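Local coordinates for protein solute carrier family 15 member 1 (Mus musculus, PDB 5A9D) that probably carries small peptides together with protons across the intestinal cell membrane, and is represented here by its extracellular domain of immunoglobulin-like fold, at residues Q6-N11 and R70-V75; T59-D64 and Y81-D86; N14-V19 and L28-Q33; T46-S51 and H63-G68. All coordinates share one frame; numbering follows the deposited sequence.

How the contacts relate
Contact 1 is the buried one: two parallel strands zipped by backbone hydrogen bonds in the middle of a four-stranded mixed sheet. Contact 2 shares that sheet through Y81-D86, the strand next to R70-V75, but lies at the surface and joins it to the edge of the opposing antiparallel sheet through one tyrosine and a water. Contact 3, also at the surface, reaches the same antiparallel sheet as contact 4, though their centres are about 18 Å apart; its cross-bonds are main chain, and N11 of contact 1 binds it. Contact 4, partly buried, shares H63 and D64 with contact 2 and combines a surface histidine bond with an apolar touch facing the core.

Contact 1: residues Q6-N11 and R70-V75; sequences QIKVLN and RHTLLV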
loop_
_atom_site.group_PDB
_atom_site.type_symbol
_atom_site.label_atom_id
_atom_site.label_comp_id
_atom_site.label_asym_id
_atom_site.label_seq_id
_atom_site.Cartn_x
_atom_site.Cartn_y
_atom_site.Cartn_z
ATOM N N GLN A 6 -9.532 0.943 -11.531
ATOM C CA GLN A 6 -8.624 0.955 -12.679
ATOM C C GLN A 6 -7.706 -0.252 -12.563
ATOM O O GLN A 6 -7.161 -0.528 -11.486
ATOM C CB GLN A 6 -7.839 2.258 -12.781
ATOM C CG GLN A 6 -8.641 3.439 -13.367
ATOM C CD GLN A 6 -7.848 4.737 -13.403
ATOM O OE1 GLN A 6 -6.627 4.738 -13.464
ATOM N NE2 GLN A 6 -8.508 5.889 -13.339
ATOM N N ILE A 7 -7.603 -1.028 -13.653
ATOM C CA ILE A 7 -6.791 -2.242 -13.701
ATOM C C ILE A 7 -5.913 -2.268 -14.956
ATOM O O ILE A 7 -6.404 -2.156 -16.071
ATOM C CB ILE A 7 -7.667 -3.538 -13.632
ATOM C CG1 ILE A 7 -8.666 -3.493 -12.451
ATOM C CG2 ILE A 7 -6.779 -4.816 -13.585
ATOM C CD1 ILE A 7 -9.829 -4.534 -12.482
ATOM N N LYS A 8 -4.631 -2.525 -14.745
ATOM C CA LYS A 8 -3.622 -2.719 -15.790
ATOM C C LYS A 8 -3.212 -4.178 -15.644
ATOM O O LYS A 8 -3.136 -4.676 -14.528
ATOM C CB LYS A 8 -2.416 -1.794 -15.528
ATOM C CG LYS A 8 -1.188 -2.015 -16.389
ATOM C CD LYS A 8 0.000 -1.719 -15.520
ATOM C CE LYS A 8 0.862 -0.626 -16.049
ATOM N NZ LYS A 8 1.745 -0.118 -14.982
ATOM N N VAL A 9 -2.989 -4.875 -16.744
ATOM C CA VAL A 9 -2.563 -6.283 -16.666
ATOM C C VAL A 9 -1.105 -6.359 -17.097
ATOM O O VAL A 9 -0.743 -5.760 -18.096
ATOM C CB VAL A 9 -3.447 -7.231 -17.510
ATOM C CG1 VAL A 9 -3.035 -8.712 -17.311
ATOM C CG2 VAL A 9 -4.927 -7.026 -17.194
ATOM N N LEU A 10 -0.271 -7.081 -16.333
ATOM C CA LEU A 10 1.119 -7.291 -16.683
ATOM C C LEU A 10 1.371 -8.796 -16.640
ATOM O O LEU A 10 1.249 -9.444 -15.596
ATOM C CB LEU A 10 2.068 -6.474 -15.747
ATOM C CG LEU A 10 3.579 -6.809 -15.725
ATOM C CD1 LEU A 10 4.248 -6.579 -17.083
ATOM C CD2 LEU A 10 4.320 -5.973 -14.679
ATOM N N ASN A 11 1.668 -9.346 -17.803
ATOM C CA ASN A 11 1.975 -10.749 -17.995
ATOM C C ASN A 11 3.461 -10.949 -17.767
ATOM O O ASN A 11 4.275 -10.546 -18.601
ATOM C CB ASN A 11 1.569 -11.178 -19.406
ATOM C CG ASN A 11 1.765 -12.648 -19.654
ATOM O OD1 ASN A 11 2.324 -13.364 -18.840
ATOM N ND2 ASN A 11 1.327 -13.124 -20.795
ATOM N N ARG A 70 -6.210 2.356 -8.490
ATOM C CA ARG A 70 -5.569 1.670 -9.600
ATOM C C ARG A 70 -4.949 0.400 -9.063
ATOM O O ARG A 70 -4.587 0.322 -7.894
ATOM C CB ARG A 70 -4.451 2.486 -10.242
ATOM C CG ARG A 70 -4.906 3.641 -11.054
ATOM C CD ARG A 70 -3.689 4.408 -11.457
ATOM N NE ARG A 70 -4.041 5.508 -12.340
ATOM C CZ ARG A 70 -3.188 6.441 -12.739
ATOM N NH1 ARG A 70 -1.910 6.389 -12.368
ATOM N NH2 ARG A 70 -3.598 7.425 -13.528
ATOM N N HIS A 71 -4.819 -0.588 -9.936
ATOM C CA HIS A 71 -4.258 -1.869 -9.586
ATOM C C HIS A 71 -3.473 -2.412 -10.753
ATOM O O HIS A 71 -3.839 -2.180 -11.905
ATOM C CB HIS A 71 -5.382 -2.880 -9.277
ATOM C CG HIS A 71 -6.407 -2.396 -8.289
ATOM N ND1 HIS A 71 -7.425 -1.524 -8.673
ATOM C CD2 HIS A 71 -6.551 -2.690 -6.973
ATOM C CE1 HIS A 71 -8.119 -1.280 -7.570
ATOM N NE2 HIS A 71 -7.645 -1.973 -6.528
ATOM N N THR A 72 -2.452 -3.222 -10.459
ATOM C CA THR A 72 -1.750 -3.971 -11.491
ATOM C C THR A 72 -2.096 -5.421 -11.227
ATOM O O THR A 72 -1.783 -5.935 -10.158
ATOM C CB THR A 72 -0.236 -3.734 -11.478
ATOM O OG1 THR A 72 -0.026 -2.426 -11.961
ATOM C CG2 THR A 72 0.544 -4.721 -12.402
ATOM N N LEU A 73 -2.757 -6.065 -12.190
ATOM C CA LEU A 73 -3.045 -7.472 -12.122
ATOM C C LEU A 73 -1.841 -8.202 -12.741
ATOM O O LEU A 73 -1.646 -8.193 -13.973
ATOM C CB LEU A 73 -4.370 -7.825 -12.836
ATOM C CG LEU A 73 -4.758 -9.336 -12.880
ATOM C CD1 LEU A 73 -5.009 -9.924 -11.467
ATOM C CD2 LEU A 73 -5.980 -9.562 -13.768
ATOM N N LEU A 74 -1.001 -8.793 -11.881
ATOM C CA LEU A 74 0.147 -9.558 -12.360
ATOM C C LEU A 74 -0.387 -10.932 -12.719
ATOM O O LEU A 74 -1.155 -11.478 -11.939
ATOM C CB LEU A 74 1.237 -9.715 -11.279
ATOM C CG LEU A 74 2.006 -8.480 -10.822
ATOM C CD1 LEU A 74 2.950 -8.855 -9.699
ATOM C CD2 LEU A 74 2.835 -7.887 -11.961
ATOM N N VAL A 75 -0.058 -11.451 -13.927
ATOM C CA VAL A 75 -0.482 -12.794 -14.367
ATOM C C VAL A 75 0.752 -13.593 -14.838
ATOM O O VAL A 75 1.684 -13.009 -15.413
ATOM C CB VAL A 75 -1.643 -12.805 -15.418
ATOM C CG1 VAL A 75 -2.920 -12.164 -14.856
ATOM C CG2 VAL A 75 -1.242 -12.120 -16.735
#
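Strands Q6-N11 and R70-V75 run parallel and in register, and Q6, L10 and V75 give up the most surface. Q6 extends beside R70, both pointing the same way, and its OE1 accepts a hydrogen bond from R70 NE at 2.9 Å. The acceptor lies close to the guanidinium plane, although the amide is turned 38° from it. The carbonyl of Q6 is gripped too: H71 ND1 donates to Q6 O at 3.0 Å from the edge of the ring, with a weak bond from H71 N alongside. H71 NE2 meets the backbone N of E66, which suits a neutral ring protonated on ND1.

Farther along, K8 N, L73 N, L10 N and V75 N bond in turn to the carbonyls opposite, L73 N to K8 O being the shortest at 2.7 Å. L10 lies alongside L74, CD2 to CD2 at 3.6 Å. On the other face V75 sets CG2 in the crowded position between its N and carbonyl carbon, where it meets CG1 of V9 at 3.9 Å. An alanine at R70 would remove the grip on Q6 OE1 and the bond to P186 of the second subunit, and would probably loosen this end of the interface.

The pair forms the middle of the sheet, flanked by strands 32-41 and 80-88; strand 17-21 packs on V9 and L73, while the second subunit meets L10 and L74.

Contact 2: residues T59-D64 and Y81-D86; sequences TTVAHD and YRVVKD
One hydrogen bond, a ring contact and a water tie the segment leaving strand 58-60 to the strand Y81-D86, bridging the edges of the two sheets of the immunoglobulin-like sandwich. The bond is nearly straight: A62 N donates to Y81 OH at 2.8 Å, with 164° at the hydrogen. Y81 holds CG between its backbone N and carbonyl carbon (chi1 74°), the crowded position, and from there the ring reaches across to the other segment.

Apolar contacts line one face and an edge of that ring. V61 CG2 stands over the centre of one face in a CH-pi contact, 4.2 Å from the centroid, while V61 CG1 is 3.6 Å from Y81 CE2. T59 CG2 comes to the ring edge at 3.8 Å from Y81 CE1. A phenylalanine at Y81 would lose the acceptor for A62 N and would probably let the loop after V61 drift.

At the other end D64 and V83 touch tip to tip, D64 OD2 lying 3.4 Å from V83 CB, and a water donates both to this oxygen and to V83 O. H63 centres an inverse gamma turn, closed by a weak bond from D64 N to A62 O. That carbonyl also faces D64 OD1 at 2.9 Å, an approach of two acceptors. Such crowding may raise the carboxylate's pKa, whereas the tyrosine supplies the one direct hydrogen bond between the two segments.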
loop_
_atom_site.group_PDB
_atom_site.type_symbol
_atom_site.label_atom_id
_atom_site.label_comp_id
_atom_site.label_asym_id
_atom_site.label_seq_id
_atom_site.Cartn_x
_atom_site.Cartn_y
_atom_site.Cartn_z
ATOM N N THR A 59 -8.780 -19.759 -14.095
ATOM C CA THR A 59 -8.765 -19.312 -12.703
ATOM C C THR A 59 -9.611 -18.053 -12.531
ATOM O O THR A 59 -9.450 -17.097 -13.296
ATOM C CB THR A 59 -7.293 -19.133 -12.263
ATOM O OG1 THR A 59 -6.669 -20.414 -12.242
ATOM C CG2 THR A 59 -7.128 -18.437 -10.904
ATOM N N THR A 60 -10.465 -18.034 -11.500
ATOM C CA THR A 60 -11.306 -16.886 -11.150
ATOM C C THR A 60 -10.574 -16.045 -10.096
ATOM O O THR A 60 -10.038 -16.593 -9.132
ATOM C CB THR A 60 -12.719 -17.343 -10.687
ATOM O OG1 THR A 60 -13.264 -18.228 -11.667
ATOM C CG2 THR A 60 -13.689 -16.167 -10.505
ATOM N N VAL A 61 -10.581 -14.718 -10.267
ATOM C CA VAL A 61 -9.909 -13.750 -9.396
ATOM C C VAL A 61 -10.701 -13.428 -8.133
ATOM O O VAL A 61 -11.893 -13.143 -8.218
ATOM C CB VAL A 61 -9.552 -12.475 -10.204
ATOM C CG1 VAL A 61 -8.804 -11.451 -9.357
ATOM C CG2 VAL A 61 -8.739 -12.842 -11.431
ATOM N N ALA A 62 -10.019 -13.455 -6.962
ATOM C CA ALA A 62 -10.563 -13.116 -5.638
ATOM C C ALA A 62 -10.779 -11.615 -5.640
ATOM O O ALA A 62 -9.812 -10.877 -5.834
ATOM C CB ALA A 62 -9.568 -13.496 -4.552
ATOM N N HIS A 63 -12.045 -11.169 -5.506
ATOM C CA HIS A 63 -12.448 -9.760 -5.603
ATOM C C HIS A 63 -11.825 -8.841 -4.533
ATOM O O HIS A 63 -12.457 -8.400 -3.562
ATOM C CB HIS A 63 -13.977 -9.607 -5.672
ATOM C CG HIS A 63 -14.506 -9.866 -7.048
ATOM N ND1 HIS A 63 -13.988 -9.203 -8.165
ATOM C CD2 HIS A 63 -15.452 -10.742 -7.460
ATOM C CE1 HIS A 63 -14.643 -9.693 -9.203
ATOM N NE2 HIS A 63 -15.536 -10.618 -8.829
ATOM N N ASP A 64 -10.569 -8.522 -4.789
ATOM C CA ASP A 64 -9.778 -7.632 -3.983
ATOM C C ASP A 64 -9.433 -6.399 -4.834
ATOM O O ASP A 64 -8.269 -6.165 -5.170
ATOM C CB ASP A 64 -8.568 -8.351 -3.324
ATOM C CG ASP A 64 -7.341 -8.622 -4.175
ATOM O OD1 ASP A 64 -7.338 -9.636 -4.904
ATOM O OD2 ASP A 64 -6.336 -7.893 -4.009
ATOM N N TYR A 81 -2.029 -15.410 -10.554
ATOM C CA TYR A 81 -2.193 -13.966 -10.517
ATOM C C TYR A 81 -1.868 -13.401 -9.141
ATOM O O TYR A 81 -1.821 -14.131 -8.161
ATOM C CB TYR A 81 -3.628 -13.534 -10.949
ATOM C CG TYR A 81 -4.696 -13.812 -9.909
ATOM C CD1 TYR A 81 -5.315 -15.063 -9.832
ATOM C CD2 TYR A 81 -5.055 -12.842 -8.970
ATOM C CE1 TYR A 81 -6.252 -15.348 -8.834
ATOM C CE2 TYR A 81 -5.980 -13.121 -7.960
ATOM C CZ TYR A 81 -6.605 -14.364 -7.924
ATOM O OH TYR A 81 -7.538 -14.656 -6.966
ATOM N N ARG A 82 -1.678 -12.085 -9.092
ATOM C CA ARG A 82 -1.532 -11.299 -7.884
ATOM C C ARG A 82 -2.025 -9.889 -8.202
ATOM O O ARG A 82 -1.615 -9.306 -9.212
ATOM C CB ARG A 82 -0.087 -11.242 -7.370
ATOM C CG ARG A 82 -0.022 -10.506 -6.006
ATOM C CD ARG A 82 1.384 -10.125 -5.606
ATOM N NE ARG A 82 2.298 -11.261 -5.743
ATOM C CZ ARG A 82 2.556 -12.143 -4.785
ATOM N NH1 ARG A 82 1.988 -12.020 -3.588
ATOM N NH2 ARG A 82 3.373 -13.164 -5.018
ATOM N N VAL A 83 -2.903 -9.354 -7.343
ATOM C CA VAL A 83 -3.407 -7.993 -7.485
ATOM C C VAL A 83 -2.466 -7.119 -6.675
ATOM O O VAL A 83 -2.281 -7.356 -5.501
ATOM C CB VAL A 83 -4.884 -7.815 -7.055
ATOM C CG1 VAL A 83 -5.328 -6.349 -7.166
ATOM C CG2 VAL A 83 -5.808 -8.726 -7.863
ATOM N N VAL A 84 -1.852 -6.127 -7.328
ATOM C CA VAL A 84 -0.922 -5.166 -6.730
ATOM C C VAL A 84 -1.647 -3.810 -6.688
ATOM O O VAL A 84 -2.228 -3.375 -7.675
ATOM C CB VAL A 84 0.403 -5.116 -7.567
ATOM C CG1 VAL A 84 1.316 -3.958 -7.126
ATOM C CG2 VAL A 84 1.147 -6.447 -7.471
ATOM N N LYS A 85 -1.615 -3.164 -5.543
ATOM C CA LYS A 85 -2.214 -1.841 -5.324
ATOM C C LYS A 85 -1.328 -0.753 -5.927
ATOM O O LYS A 85 -0.129 -0.709 -5.643
ATOM C CB LYS A 85 -2.397 -1.627 -3.821
ATOM C CG LYS A 85 -3.708 -2.218 -3.320
ATOM C CD LYS A 85 -3.783 -2.170 -1.797
ATOM C CE LYS A 85 -5.165 -2.516 -1.299
ATOM N NZ LYS A 85 -5.170 -2.714 0.173
ATOM N N ASP A 86 -1.894 0.098 -6.786
ATOM C CA ASP A 86 -1.135 1.145 -7.480
ATOM C C ASP A 86 -1.516 2.578 -7.067
ATOM O O ASP A 86 -1.152 3.548 -7.764
ATOM C CB ASP A 86 -1.280 1.010 -9.008
ATOM C CG ASP A 86 -0.562 -0.114 -9.722
ATOM O OD1 ASP A 86 0.066 -0.963 -9.038
ATOM O OD2 ASP A 86 -0.649 -0.163 -10.960
HETATM O O HOH W 1 -3.833 -6.095 -3.233
#

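Contact 3: residues N14-V19 and L28-Q33; sequences NNNMTV and LAQMSQ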
loop_
_atom_site.group_PDB
_atom_site.type_symbol
_atom_site.label_atom_id
_atom_site.label_comp_id
_atom_site.label_asym_id
_atom_site.label_seq_id
_atom_site.Cartn_x
_atom_site.Cartn_y
_atom_site.Cartn_z
ATOM N N ASN A 14 5.773 -16.962 -19.165
ATOM C CA ASN A 14 6.484 -17.291 -20.410
ATOM C C ASN A 14 5.557 -17.635 -21.615
ATOM O O ASN A 14 6.015 -18.197 -22.604
ATOM C CB ASN A 14 7.495 -18.427 -20.162
ATOM C CG ASN A 14 6.872 -19.715 -19.672
ATOM O OD1 ASN A 14 5.655 -19.949 -19.799
ATOM N ND2 ASN A 14 7.699 -20.586 -19.095
ATOM N N ASN A 15 4.260 -17.318 -21.515
ATOM C CA ASN A 15 3.333 -17.616 -22.609
ATOM C C ASN A 15 2.220 -16.547 -22.716
ATOM O O ASN A 15 2.137 -15.639 -21.887
ATOM C CB ASN A 15 2.750 -19.061 -22.457
ATOM C CG ASN A 15 1.777 -19.291 -21.302
ATOM O OD1 ASN A 15 1.543 -18.440 -20.426
ATOM N ND2 ASN A 15 1.203 -20.480 -21.255
ATOM N N ASN A 16 1.357 -16.687 -23.733
ATOM C CA ASN A 16 0.206 -15.821 -23.924
ATOM C C ASN A 16 -0.820 -16.088 -22.834
ATOM O O ASN A 16 -1.100 -17.233 -22.541
ATOM C CB ASN A 16 -0.447 -16.091 -25.281
ATOM C CG ASN A 16 0.332 -15.583 -26.470
ATOM O OD1 ASN A 16 1.293 -14.812 -26.357
ATOM N ND2 ASN A 16 -0.047 -16.045 -27.633
ATOM N N MET A 17 -1.375 -15.029 -22.234
ATOM C CA MET A 17 -2.400 -15.179 -21.217
ATOM C C MET A 17 -3.529 -14.251 -21.509
ATOM O O MET A 17 -3.313 -13.178 -22.075
ATOM C CB MET A 17 -1.836 -14.938 -19.809
ATOM C CG MET A 17 -0.961 -16.071 -19.356
ATOM S SD MET A 17 -0.428 -15.859 -17.669
ATOM C CE MET A 17 -1.938 -16.372 -16.824
ATOM N N THR A 18 -4.725 -14.648 -21.104
ATOM C CA THR A 18 -5.934 -13.881 -21.317
ATOM C C THR A 18 -6.629 -13.572 -19.980
ATOM O O THR A 18 -6.790 -14.454 -19.127
ATOM C CB THR A 18 -6.904 -14.656 -22.256
ATOM O OG1 THR A 18 -6.254 -14.969 -23.492
ATOM C CG2 THR A 18 -8.163 -13.887 -22.531
ATOM N N VAL A 19 -7.072 -12.327 -19.831
ATOM C CA VAL A 19 -7.868 -11.883 -18.692
ATOM C C VAL A 19 -9.220 -11.515 -19.261
ATOM O O VAL A 19 -9.313 -10.643 -20.141
ATOM C CB VAL A 19 -7.222 -10.695 -17.941
ATOM C CG1 VAL A 19 -8.116 -10.274 -16.774
ATOM C CG2 VAL A 19 -5.832 -11.077 -17.431
ATOM N N LEU A 28 -2.452 -11.005 -23.709
ATOM C CA LEU A 28 -1.120 -10.418 -23.684
ATOM C C LEU A 28 -0.057 -11.447 -23.964
ATOM O O LEU A 28 -0.070 -12.541 -23.385
ATOM C CB LEU A 28 -0.837 -9.844 -22.249
ATOM C CG LEU A 28 -1.548 -8.594 -21.843
ATOM C CD1 LEU A 28 -1.273 -8.332 -20.397
ATOM C CD2 LEU A 28 -1.047 -7.394 -22.677
ATOM N N ALA A 29 0.955 -11.047 -24.740
ATOM C CA ALA A 29 2.128 -11.885 -24.918
ATOM C C ALA A 29 2.923 -11.889 -23.569
ATOM O O ALA A 29 2.698 -11.047 -22.689
ATOM C CB ALA A 29 2.997 -11.316 -26.037
ATOM N N GLN A 30 3.833 -12.838 -23.419
ATOM C CA GLN A 30 4.727 -12.922 -22.258
ATOM C C GLN A 30 5.550 -11.629 -22.154
ATOM O O GLN A 30 5.896 -11.020 -23.173
ATOM C CB GLN A 30 5.695 -14.109 -22.434
ATOM C CG GLN A 30 6.560 -14.056 -23.716
ATOM C CD GLN A 30 5.925 -14.819 -24.890
ATOM O OE1 GLN A 30 4.681 -14.811 -25.139
ATOM N NE2 GLN A 30 6.784 -15.494 -25.659
ATOM N N MET A 31 5.853 -11.210 -20.926
ATOM C CA MET A 31 6.656 -10.008 -20.658
ATOM C C MET A 31 6.077 -8.767 -21.320
ATOM O O MET A 31 6.795 -8.058 -22.018
ATOM C CB MET A 31 8.144 -10.231 -21.024
ATOM C CG MET A 31 8.822 -11.284 -20.186
ATOM S SD MET A 31 8.895 -10.778 -18.440
ATOM C CE MET A 31 8.936 -12.361 -17.675
ATOM N N SER A 32 4.759 -8.565 -21.182
ATOM C CA SER A 32 4.076 -7.414 -21.758
ATOM C C SER A 32 2.944 -6.977 -20.844
ATOM O O SER A 32 2.435 -7.773 -20.054
ATOM C CB SER A 32 3.565 -7.715 -23.173
ATOM O OG SER A 32 2.361 -8.461 -23.155
ATOM N N GLN A 33 2.529 -5.718 -20.980
ATOM C CA GLN A 33 1.438 -5.177 -20.205
ATOM C C GLN A 33 0.432 -4.433 -21.078
ATOM O O GLN A 33 0.764 -4.062 -22.202
ATOM C CB GLN A 33 1.979 -4.247 -19.113
ATOM C CG GLN A 33 2.742 -3.021 -19.635
ATOM C CD GLN A 33 3.219 -2.135 -18.511
ATOM O OE1 GLN A 33 3.381 -2.565 -17.374
ATOM N NE2 GLN A 33 3.497 -0.877 -18.790
#
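M17 and L28 make a hydrogen-bonded antiparallel pair where strands 17-21 and 24-28 form a hairpin, and the two hydrogen bonds between the segments are both main chain to main chain. M17 N donates to L28 O at 3.0 Å, lying in the carbonyl plane. L28 N reaches M17 O at 2.9 Å, almost along the C=O axis. L28 O is used more than once: the side-chain ND2 of N11 donates to it and to N15 O, while N16 CA approaches L28 O at 3.3 Å in a CA-H...O contact. One asparagine thus holds both segments to the neighbouring sheet.

Beyond the pair the chain turns away, and its polar atoms look elsewhere. S32 OG donates to A29 O at 2.6 Å from above the carbonyl plane, bracing the turn into strand 32-41. There M31, with positive phi, and S32 both face N11 in a G1 beta bulge. M31 O is met by K180 NZ of the second subunit, N16 O by S53 OG, and N14 N by N77 OD1.

The side chains add packing, chiefly from Q30, rather than hydrogen bonds between the segments. Q30 packs its CB at 3.6 Å on N14 C, its CG in the crowded position between N and carbonyl carbon. N16 OD1 only approaches Q30 OE1, at 3.6 Å, their amide planes 53° apart. Polar cohesion therefore rests on the backbone pair and N11.

Contact 4: residues T46-S51 and H63-G68; sequences TSINIS and HDFEQG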
loop_
_atom_site.group_PDB
_atom_site.type_symbol
_atom_site.label_atom_id
_atom_site.label_comp_id
_atom_site.label_asym_id
_atom_site.label_seq_id
_atom_site.Cartn_x
_atom_site.Cartn_y
_atom_site.Cartn_z
ATOM N N THR A 46 -18.257 -8.175 -11.861
ATOM C CA THR A 46 -18.922 -9.388 -11.351
ATOM C C THR A 46 -17.933 -10.520 -11.084
ATOM O O THR A 46 -17.983 -11.135 -10.013
ATOM C CB THR A 46 -20.065 -9.788 -12.311
ATOM O OG1 THR A 46 -20.941 -8.672 -12.454
ATOM C CG2 THR A 46 -20.861 -10.995 -11.825
ATOM N N SER A 47 -17.061 -10.809 -12.069
ATOM C CA SER A 47 -16.014 -11.824 -11.991
ATOM C C SER A 47 -14.923 -11.526 -13.013
ATOM O O SER A 47 -15.166 -10.814 -13.991
ATOM C CB SER A 47 -16.579 -13.232 -12.180
ATOM O OG SER A 47 -16.852 -13.522 -13.540
ATOM N N ILE A 48 -13.719 -12.042 -12.764
ATOM C CA ILE A 48 -12.575 -11.904 -13.652
ATOM C C ILE A 48 -11.959 -13.280 -13.765
ATOM O O ILE A 48 -11.608 -13.873 -12.745
ATOM C CB ILE A 48 -11.557 -10.820 -13.170
ATOM C CG1 ILE A 48 -12.214 -9.422 -13.084
ATOM C CG2 ILE A 48 -10.333 -10.775 -14.108
ATOM C CD1 ILE A 48 -11.385 -8.364 -12.317
ATOM N N ASN A 49 -11.854 -13.799 -14.992
ATOM C CA ASN A 49 -11.279 -15.114 -15.272
ATOM C C ASN A 49 -9.974 -14.931 -15.998
ATOM O O ASN A 49 -9.843 -14.025 -16.813
ATOM C CB ASN A 49 -12.230 -15.989 -16.116
ATOM C CG ASN A 49 -13.635 -16.038 -15.591
ATOM O OD1 ASN A 49 -13.894 -16.416 -14.437
ATOM N ND2 ASN A 49 -14.573 -15.615 -16.425
ATOM N N ILE A 50 -9.006 -15.793 -15.704
ATOM C CA ILE A 50 -7.673 -15.772 -16.297
ATOM C C ILE A 50 -7.399 -17.145 -16.864
ATOM O O ILE A 50 -7.647 -18.162 -16.205
ATOM C CB ILE A 50 -6.609 -15.361 -15.243
ATOM C CG1 ILE A 50 -6.876 -13.948 -14.679
ATOM C CG2 ILE A 50 -5.190 -15.480 -15.796
ATOM C CD1 ILE A 50 -6.151 -13.676 -13.397
ATOM N N SER A 51 -6.901 -17.176 -18.098
ATOM C CA SER A 51 -6.548 -18.412 -18.778
ATOM C C SER A 51 -5.199 -18.289 -19.481
ATOM O O SER A 51 -4.701 -17.176 -19.682
ATOM C CB SER A 51 -7.651 -18.815 -19.752
ATOM O OG SER A 51 -7.818 -17.903 -20.825
ATOM N N HIS A 63 -12.045 -11.169 -5.506
ATOM C CA HIS A 63 -12.448 -9.760 -5.603
ATOM C C HIS A 63 -11.825 -8.841 -4.533
ATOM O O HIS A 63 -12.457 -8.400 -3.562
ATOM C CB HIS A 63 -13.977 -9.607 -5.672
ATOM C CG HIS A 63 -14.506 -9.866 -7.048
ATOM N ND1 HIS A 63 -13.988 -9.203 -8.165
ATOM C CD2 HIS A 63 -15.452 -10.742 -7.460
ATOM C CE1 HIS A 63 -14.643 -9.693 -9.203
ATOM N NE2 HIS A 63 -15.536 -10.618 -8.829
ATOM N N ASP A 64 -10.569 -8.522 -4.789
ATOM C CA ASP A 64 -9.778 -7.632 -3.983
ATOM C C ASP A 64 -9.433 -6.399 -4.834
ATOM O O ASP A 64 -8.269 -6.165 -5.170
ATOM C CB ASP A 64 -8.568 -8.351 -3.324
ATOM C CG ASP A 64 -7.341 -8.622 -4.175
ATOM O OD1 ASP A 64 -7.338 -9.636 -4.904
ATOM O OD2 ASP A 64 -6.336 -7.893 -4.009
ATOM N N PHE A 65 -10.496 -5.643 -5.227
ATOM C CA PHE A 65 -10.328 -4.387 -5.943
ATOM C C PHE A 65 -11.028 -3.290 -5.180
ATOM O O PHE A 65 -12.177 -3.457 -4.798
ATOM C CB PHE A 65 -10.828 -4.459 -7.373
ATOM C CG PHE A 65 -10.072 -5.442 -8.224
ATOM C CD1 PHE A 65 -8.846 -5.105 -8.781
ATOM C CD2 PHE A 65 -10.590 -6.708 -8.470
ATOM C CE1 PHE A 65 -8.147 -6.022 -9.568
ATOM C CE2 PHE A 65 -9.886 -7.627 -9.239
ATOM C CZ PHE A 65 -8.682 -7.275 -9.805
ATOM N N GLU A 66 -10.338 -2.191 -4.921
ATOM C CA GLU A 66 -10.910 -1.058 -4.206
ATOM C C GLU A 66 -11.358 0.015 -5.174
ATOM O O GLU A 66 -10.602 0.404 -6.072
ATOM C CB GLU A 66 -9.908 -0.463 -3.211
ATOM C CG GLU A 66 -9.524 -1.366 -2.066
ATOM C CD GLU A 66 -8.896 -0.603 -0.919
ATOM O OE1 GLU A 66 -7.681 -0.305 -0.990
ATOM O OE2 GLU A 66 -9.656 -0.208 -0.002
ATOM N N GLN A 67 -12.562 0.541 -4.975
ATOM C CA GLN A 67 -13.025 1.633 -5.842
ATOM C C GLN A 67 -12.216 2.907 -5.556
ATOM O O GLN A 67 -11.730 3.101 -4.437
ATOM C CB GLN A 67 -14.547 1.869 -5.746
ATOM C CG GLN A 67 -15.091 1.918 -4.322
ATOM C CD GLN A 67 -16.559 1.626 -4.295
ATOM O OE1 GLN A 67 -17.372 2.381 -4.822
ATOM N NE2 GLN A 67 -16.941 0.547 -3.635
ATOM N N GLY A 68 -11.986 3.688 -6.610
ATOM C CA GLY A 68 -11.190 4.905 -6.548
ATOM C C GLY A 68 -9.701 4.640 -6.629
ATOM O O GLY A 68 -8.900 5.577 -6.517
#
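In this immunoglobulin-like sandwich the loop H63-G68 crosses from strand 58-60 of one sheet to strand 69-76 of the other, and on the way it touches the segment that leads into strand 49-52. The contact has a tight inner side and a loose outer one.

Inside, I48 and F65 reach toward each other tip to tip. I48 sets CG1 anti to its carbonyl carbon (chi1 -60°), and from there CD1 ends 3.5 Å from F65 CE2 and 3.8 Å from F65 CZ, approaching the ring obliquely. Both residues are buried, and they close an apolar cluster between the sheets: V19 and F21 of strand 17-21 lie against I48, V5 packs on F65, and I7 touches both. The F65 ring also meets that of H71 edge-to-face, so the loop is pinned on the second sheet just where it arrives.

Outside, the surface is exposed around T46 and H63, and the fit is poorer. H63 spans the gap with its imidazole, the S47 backbone N lying at the ring edge and S47 CA 3.4 Å from H63 NE2. V61 O stands over the centre of one face, 4.3 Å above the plane. The direction of the single bond makes NE2 the protonated nitrogen, whatever the state of ND1. H63 NE2 donates to T46 O at 2.8 Å, bent to 140° at the hydrogen, with the donor standing 59° out of the carbonyl plane.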